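Long-range contact in uricase (Bacillus fastidiosus, PDB 4R8X), which probably catalyses the oxidation of urate to 5-hydroxyisourate, the first step of urate degradation towards allantoin: residues Lys9-Lys23 and Thr34-Val47. Sequence-based numbering, arbitrary orientation.
Sequences KGDVYVFRTYANPLK and TEKHNTIFGMNAKV
Val12, Val14 and Arg16 pair with Ala45, Met43 and Phe41 as the hydrogen-bonded positions of two neighbouring strands in the antiparallel uricase (T-fold) sheet; the N-to-C directions of segments 9-17 and 40-47 are 147° apart. Two backbone bonds join each pair, and Lys9 with Val47 likewise, but the register slips by one between Lys9 and Val12: a beta bulge, with Asp11 in a left-handed backbone conformation. After intervening loops the chain pairs again as a short distal hairpin, where Leu22 and Lys36 exchange two backbone bonds.

One polar side-chain contact sits at the bulge. Asn44 ND2 donates to Asp11 OD1 at 2.9 Å; OD1 lies in the Asn44 amide plane, whereas ND2 approaches it from above the carboxylate plane. With CG anti to the backbone N, Asn44 also places CG over one face of the Tyr13 ring, toward its rim, the amide tilted 42° against the ring. A water bridges Asp11 N and Asn44 OD1.

Apolar contacts line the face that carries Val12, Val14 and Met43, covered by helices 69-82 and 88-102. Here Val14 CG1 meets Met43 CG at 3.5 Å, the two side chains lying alongside each other. On the reverse face Gly42 CA approaches the edge of the Phe15 ring in its plane, at 3.9 Å from CD1; that ring stacks on Trp274 of a second subunit.

Beyond the strands, Thr39 CG2 makes an off-centre CH-pi contact with Tyr18. Asn38 ND2 reaches Asn20 O at 2.8 Å, nearly straight at 171°.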
loop_
_atom_site.group_PDB
_atom_site.type_symbol
_atom_site.label_atom_id
_atom_site.label_comp_id
_atom_site.label_asym_id
_atom_site.label_seq_id
_atom_site.Cartn_x
_atom_site.Cartn_y
_atom_site.Cartn_z
ATOM N N LYS D 9 21.648 -7.151 1.413
ATOM C CA LYS D 9 20.950 -5.943 1.841
ATOM C C LYS D 9 19.968 -5.552 0.763
ATOM O O LYS D 9 20.329 -5.456 -0.404
ATOM C CB LYS D 9 21.951 -4.808 2.064
ATOM C CG LYS D 9 21.417 -3.651 2.893
ATOM C CD LYS D 9 21.305 -4.032 4.352
ATOM C CE LYS D 9 21.684 -2.900 5.266
ATOM N NZ LYS D 9 21.666 -3.381 6.671
ATOM N N GLY D 10 18.729 -5.300 1.171
ATOM C CA GLY D 10 17.702 -4.809 0.265
ATOM C C GLY D 10 17.337 -3.375 0.578
ATOM O O GLY D 10 17.750 -2.856 1.613
ATOM N N ASP D 11 16.558 -2.749 -0.307
ATOM C CA ASP D 11 16.181 -1.333 -0.180
ATOM C C ASP D 11 17.396 -0.443 0.035
ATOM O O ASP D 11 17.370 0.512 0.838
ATOM C CB ASP D 11 15.154 -1.090 0.930
ATOM C CG ASP D 11 13.733 -1.433 0.512
ATOM O OD1 ASP D 11 13.513 -1.803 -0.665
ATOM O OD2 ASP D 11 12.843 -1.320 1.377
ATOM N N VAL D 12 18.454 -0.759 -0.695
ATOM C CA VAL D 12 19.616 0.121 -0.724
ATOM C C VAL D 12 19.342 1.244 -1.718
ATOM O O VAL D 12 19.655 1.155 -2.910
ATOM C CB VAL D 12 20.914 -0.624 -1.106
ATOM C CG1 VAL D 12 22.103 0.355 -1.112
ATOM C CG2 VAL D 12 21.160 -1.776 -0.154
ATOM N N TYR D 13 18.713 2.299 -1.223
ATOM C CA TYR D 13 18.444 3.451 -2.065
ATOM C C TYR D 13 19.749 4.165 -2.330
ATOM O O TYR D 13 20.535 4.438 -1.414
ATOM C CB TYR D 13 17.422 4.404 -1.437
ATOM C CG TYR D 13 16.015 3.842 -1.411
ATOM C CD1 TYR D 13 15.188 3.940 -2.522
ATOM C CD2 TYR D 13 15.520 3.199 -0.284
ATOM C CE1 TYR D 13 13.888 3.427 -2.507
ATOM C CE2 TYR D 13 14.237 2.668 -0.268
ATOM C CZ TYR D 13 13.427 2.792 -1.379
ATOM O OH TYR D 13 12.145 2.289 -1.367
ATOM N N VAL D 14 20.006 4.421 -3.601
ATOM C CA VAL D 14 21.223 5.104 -3.969
ATOM C C VAL D 14 20.920 6.100 -5.087
ATOM O O VAL D 14 20.390 5.736 -6.132
ATOM C CB VAL D 14 22.363 4.106 -4.292
ATOM C CG1 VAL D 14 21.943 3.096 -5.324
ATOM C CG2 VAL D 14 23.589 4.846 -4.729
ATOM N N PHE D 15 21.196 7.372 -4.811
ATOM C CA PHE D 15 20.834 8.464 -5.711
ATOM C C PHE D 15 22.089 9.230 -6.104
ATOM O O PHE D 15 22.612 10.048 -5.332
ATOM C CB PHE D 15 19.814 9.404 -5.050
ATOM C CG PHE D 15 18.654 8.693 -4.396
ATOM C CD1 PHE D 15 17.972 7.678 -5.055
ATOM C CD2 PHE D 15 18.251 9.041 -3.115
ATOM C CE1 PHE D 15 16.909 7.026 -4.449
ATOM C CE2 PHE D 15 17.184 8.397 -2.509
ATOM C CZ PHE D 15 16.502 7.403 -3.177
ATOM N N ARG D 16 22.606 8.933 -7.290
ATOM C CA ARG D 16 23.790 9.634 -7.791
ATOM C C ARG D 16 23.362 10.834 -8.617
ATOM O O ARG D 16 22.519 10.716 -9.503
ATOM C CB ARG D 16 24.660 8.685 -8.628
ATOM C CG ARG D 16 25.584 9.369 -9.631
ATOM C CD ARG D 16 26.804 9.989 -8.966
ATOM N NE ARG D 16 27.587 10.719 -9.957
ATOM C CZ ARG D 16 28.479 10.156 -10.764
ATOM N NH1 ARG D 16 28.709 8.855 -10.682
ATOM N NH2 ARG D 16 29.130 10.891 -11.650
ATOM N N THR D 17 23.922 12.000 -8.326
ATOM C CA THR D 17 23.601 13.164 -9.139
ATOM C C THR D 17 24.658 13.370 -10.224
ATOM O O THR D 17 25.838 13.065 -10.029
ATOM C CB THR D 17 23.371 14.444 -8.300
ATOM O OG1 THR D 17 24.393 14.570 -7.308
ATOM C CG2 THR D 17 22.023 14.400 -7.603
ATOM N N TYR D 18 24.211 13.847 -11.377
ATOM C CA TYR D 18 25.087 14.136 -12.511
ATOM C C TYR D 18 25.969 12.965 -12.939
ATOM O O TYR D 18 27.190 13.102 -13.078
ATOM C CB TYR D 18 25.908 15.411 -12.256
ATOM C CG TYR D 18 25.020 16.629 -12.100
ATOM C CD1 TYR D 18 24.417 17.220 -13.205
ATOM C CD2 TYR D 18 24.765 17.172 -10.844
ATOM C CE1 TYR D 18 23.593 18.319 -13.060
ATOM C CE2 TYR D 18 23.943 18.266 -10.695
ATOM C CZ TYR D 18 23.360 18.837 -11.808
ATOM O OH TYR D 18 22.537 19.932 -11.663
ATOM N N ALA D 19 25.348 11.810 -13.152
ATOM C CA ALA D 19 26.061 10.706 -13.775
ATOM C C ALA D 19 26.272 11.043 -15.243
ATOM O O ALA D 19 25.617 11.925 -15.792
ATOM C CB ALA D 19 25.288 9.411 -13.640
ATOM N N ASN D 20 27.201 10.337 -15.871
ATOM C CA ASN D 20 27.467 10.516 -17.292
ATOM C C ASN D 20 26.190 10.344 -18.112
ATOM O O ASN D 20 25.483 9.354 -17.941
ATOM C CB ASN D 20 28.512 9.490 -17.734
ATOM C CG ASN D 20 29.023 9.743 -19.130
ATOM O OD1 ASN D 20 29.071 10.883 -19.588
ATOM N ND2 ASN D 20 29.410 8.676 -19.820
ATOM N N PRO D 21 25.877 11.313 -18.989
ATOM C CA PRO D 21 24.646 11.152 -19.769
ATOM C C PRO D 21 24.715 9.979 -20.746
ATOM O O PRO D 21 25.778 9.648 -21.276
ATOM C CB PRO D 21 24.530 12.484 -20.530
ATOM C CG PRO D 21 25.322 13.454 -19.722
ATOM C CD PRO D 21 26.473 12.650 -19.173
ATOM N N LEU D 22 23.570 9.345 -20.959
ATOM C CA LEU D 22 23.410 8.342 -21.998
ATOM C C LEU D 22 22.984 9.073 -23.271
ATOM O O LEU D 22 21.909 9.665 -23.314
ATOM C CB LEU D 22 22.355 7.320 -21.552
ATOM C CG LEU D 22 21.954 6.203 -22.519
ATOM C CD1 LEU D 22 23.140 5.292 -22.841
ATOM C CD2 LEU D 22 20.816 5.401 -21.927
ATOM N N LYS D 23 23.839 9.064 -24.291
ATOM C CA LYS D 23 23.565 9.799 -25.527
ATOM C C LYS D 23 23.826 8.911 -26.728
ATOM O O LYS D 23 24.665 8.027 -26.659
ATOM C CB LYS D 23 24.485 11.018 -25.650
ATOM C CG LYS D 23 24.244 12.125 -24.649
ATOM C CD LYS D 23 25.160 13.302 -24.949
ATOM C CE LYS D 23 24.960 14.429 -23.957
ATOM N NZ LYS D 23 25.932 15.530 -24.198
ATOM N N THR D 34 16.158 9.669 -27.403
ATOM C CA THR D 34 17.495 9.326 -27.893
ATOM C C THR D 34 18.607 9.624 -26.898
ATOM O O THR D 34 19.767 9.331 -27.166
ATOM C CB THR D 34 17.822 10.003 -29.246
ATOM O OG1 THR D 34 17.671 11.424 -29.128
ATOM C CG2 THR D 34 16.900 9.472 -30.343
ATOM N N GLU D 35 18.254 10.211 -25.761
ATOM C CA GLU D 35 19.234 10.480 -24.718
ATOM C C GLU D 35 18.572 10.521 -23.356
ATOM O O GLU D 35 17.403 10.878 -23.229
ATOM C CB GLU D 35 19.987 11.789 -24.974
ATOM C CG GLU D 35 19.128 13.041 -24.901
ATOM C CD GLU D 35 19.920 14.325 -25.084
ATOM O OE1 GLU D 35 19.282 15.397 -25.189
ATOM O OE2 GLU D 35 21.170 14.275 -25.121
ATOM N N LYS D 36 19.323 10.133 -22.338
ATOM C CA LYS D 36 18.829 10.194 -20.974
ATOM C C LYS D 36 19.877 10.949 -20.170
ATOM O O LYS D 36 20.983 10.457 -19.967
ATOM C CB LYS D 36 18.615 8.784 -20.422
ATOM C CG LYS D 36 17.917 8.715 -19.064
ATOM C CD LYS D 36 17.433 7.296 -18.764
ATOM C CE LYS D 36 16.700 7.226 -17.436
ATOM N NZ LYS D 36 16.043 5.897 -17.232
ATOM N N HIS D 37 19.540 12.158 -19.742
ATOM C CA HIS D 37 20.552 13.075 -19.233
ATOM C C HIS D 37 21.222 12.637 -17.931
ATOM O O HIS D 37 22.333 13.063 -17.650
ATOM C CB HIS D 37 20.009 14.511 -19.140
ATOM C CG HIS D 37 18.781 14.654 -18.300
ATOM N ND1 HIS D 37 18.810 14.619 -16.923
ATOM C CD2 HIS D 37 17.488 14.861 -18.646
ATOM C CE1 HIS D 37 17.584 14.797 -16.458
ATOM N NE2 HIS D 37 16.764 14.935 -17.485
ATOM N N ASN D 38 20.550 11.806 -17.137
ATOM C CA ASN D 38 21.125 11.266 -15.890
ATOM C C ASN D 38 21.486 12.309 -14.826
ATOM O O ASN D 38 22.370 12.081 -13.992
ATOM C CB ASN D 38 22.330 10.355 -16.160
ATOM C CG ASN D 38 21.937 9.027 -16.794
ATOM O OD1 ASN D 38 20.813 8.546 -16.625
ATOM N ND2 ASN D 38 22.871 8.422 -17.532
ATOM N N THR D 39 20.798 13.448 -14.853
ATOM C CA THR D 39 20.963 14.455 -13.803
ATOM C C THR D 39 20.703 13.832 -12.437
ATOM O O THR D 39 21.422 14.101 -11.477
ATOM C CB THR D 39 20.038 15.655 -14.041
ATOM O OG1 THR D 39 20.403 16.283 -15.269
ATOM C CG2 THR D 39 20.148 16.679 -12.908
ATOM N N ILE D 40 19.690 12.972 -12.366
ATOM C CA ILE D 40 19.541 12.071 -11.243
ATOM C C ILE D 40 19.627 10.654 -11.793
ATOM O O ILE D 40 18.942 10.303 -12.764
ATOM C CB ILE D 40 18.210 12.294 -10.495
ATOM C CG1 ILE D 40 18.163 13.710 -9.919
ATOM C CG2 ILE D 40 18.044 11.261 -9.383
ATOM C CD1 ILE D 40 16.776 14.168 -9.484
ATOM N N PHE D 41 20.513 9.863 -11.196
ATOM C CA PHE D 41 20.708 8.469 -11.560
ATOM C C PHE D 41 20.469 7.707 -10.267
ATOM O O PHE D 41 21.404 7.453 -9.496
ATOM C CB PHE D 41 22.149 8.295 -12.064
ATOM C CG PHE D 41 22.481 6.920 -12.585
ATOM C CD1 PHE D 41 22.030 6.506 -13.824
ATOM C CD2 PHE D 41 23.290 6.066 -11.851
ATOM C CE1 PHE D 41 22.373 5.244 -14.323
ATOM C CE2 PHE D 41 23.628 4.811 -12.332
ATOM C CZ PHE D 41 23.163 4.394 -13.568
ATOM N N GLY D 42 19.200 7.377 -10.017
ATOM C CA GLY D 42 18.804 6.817 -8.738
ATOM C C GLY D 42 18.086 5.491 -8.845
ATOM O O GLY D 42 17.401 5.215 -9.830
ATOM N N MET D 43 18.213 4.676 -7.809
ATOM C CA MET D 43 17.609 3.350 -7.823
ATOM C C MET D 43 17.452 2.806 -6.414
ATOM O O MET D 43 18.078 3.294 -5.466
ATOM C CB MET D 43 18.486 2.383 -8.622
ATOM C CG MET D 43 19.779 2.035 -7.887
ATOM S SD MET D 43 21.114 1.437 -8.918
ATOM C CE MET D 43 21.550 2.971 -9.738
ATOM N N ASN D 44 16.620 1.778 -6.304
ATOM C CA ASN D 44 16.520 0.943 -5.135
ATOM C C ASN D 44 17.247 -0.350 -5.498
ATOM O O ASN D 44 16.741 -1.135 -6.302
ATOM C CB ASN D 44 15.042 0.670 -4.830
ATOM C CG ASN D 44 14.846 -0.230 -3.631
ATOM O OD1 ASN D 44 15.756 -0.951 -3.227
ATOM N ND2 ASN D 44 13.643 -0.200 -3.052
ATOM N N ALA D 45 18.423 -0.558 -4.902
ATOM C CA ALA D 45 19.243 -1.728 -5.192
ATOM C C ALA D 45 19.125 -2.810 -4.123
ATOM O O ALA D 45 18.892 -2.524 -2.947
ATOM C CB ALA D 45 20.707 -1.326 -5.377
ATOM N N LYS D 46 19.311 -4.057 -4.546
ATOM C CA LYS D 46 19.266 -5.211 -3.661
ATOM C C LYS D 46 20.432 -6.110 -4.022
ATOM O O LYS D 46 20.551 -6.558 -5.168
ATOM C CB LYS D 46 17.947 -5.965 -3.838
ATOM C CG LYS D 46 17.757 -7.128 -2.882
ATOM C CD LYS D 46 16.418 -7.814 -3.122
ATOM C CE LYS D 46 16.173 -8.924 -2.116
ATOM N NZ LYS D 46 14.714 -9.233 -2.033
ATOM N N VAL D 47 21.298 -6.358 -3.047
ATOM C CA VAL D 47 22.493 -7.166 -3.283
ATOM C C VAL D 47 22.431 -8.463 -2.505
ATOM O O VAL D 47 22.035 -8.473 -1.342
ATOM C CB VAL D 47 23.798 -6.404 -2.919
ATOM C CG1 VAL D 47 23.782 -5.901 -1.471
ATOM C CG2 VAL D 47 25.029 -7.274 -3.189
HETATM O O HOH W 1 15.292 -3.757 -2.693
HETATM O O HOH W 2 24.322 14.350 -15.728
#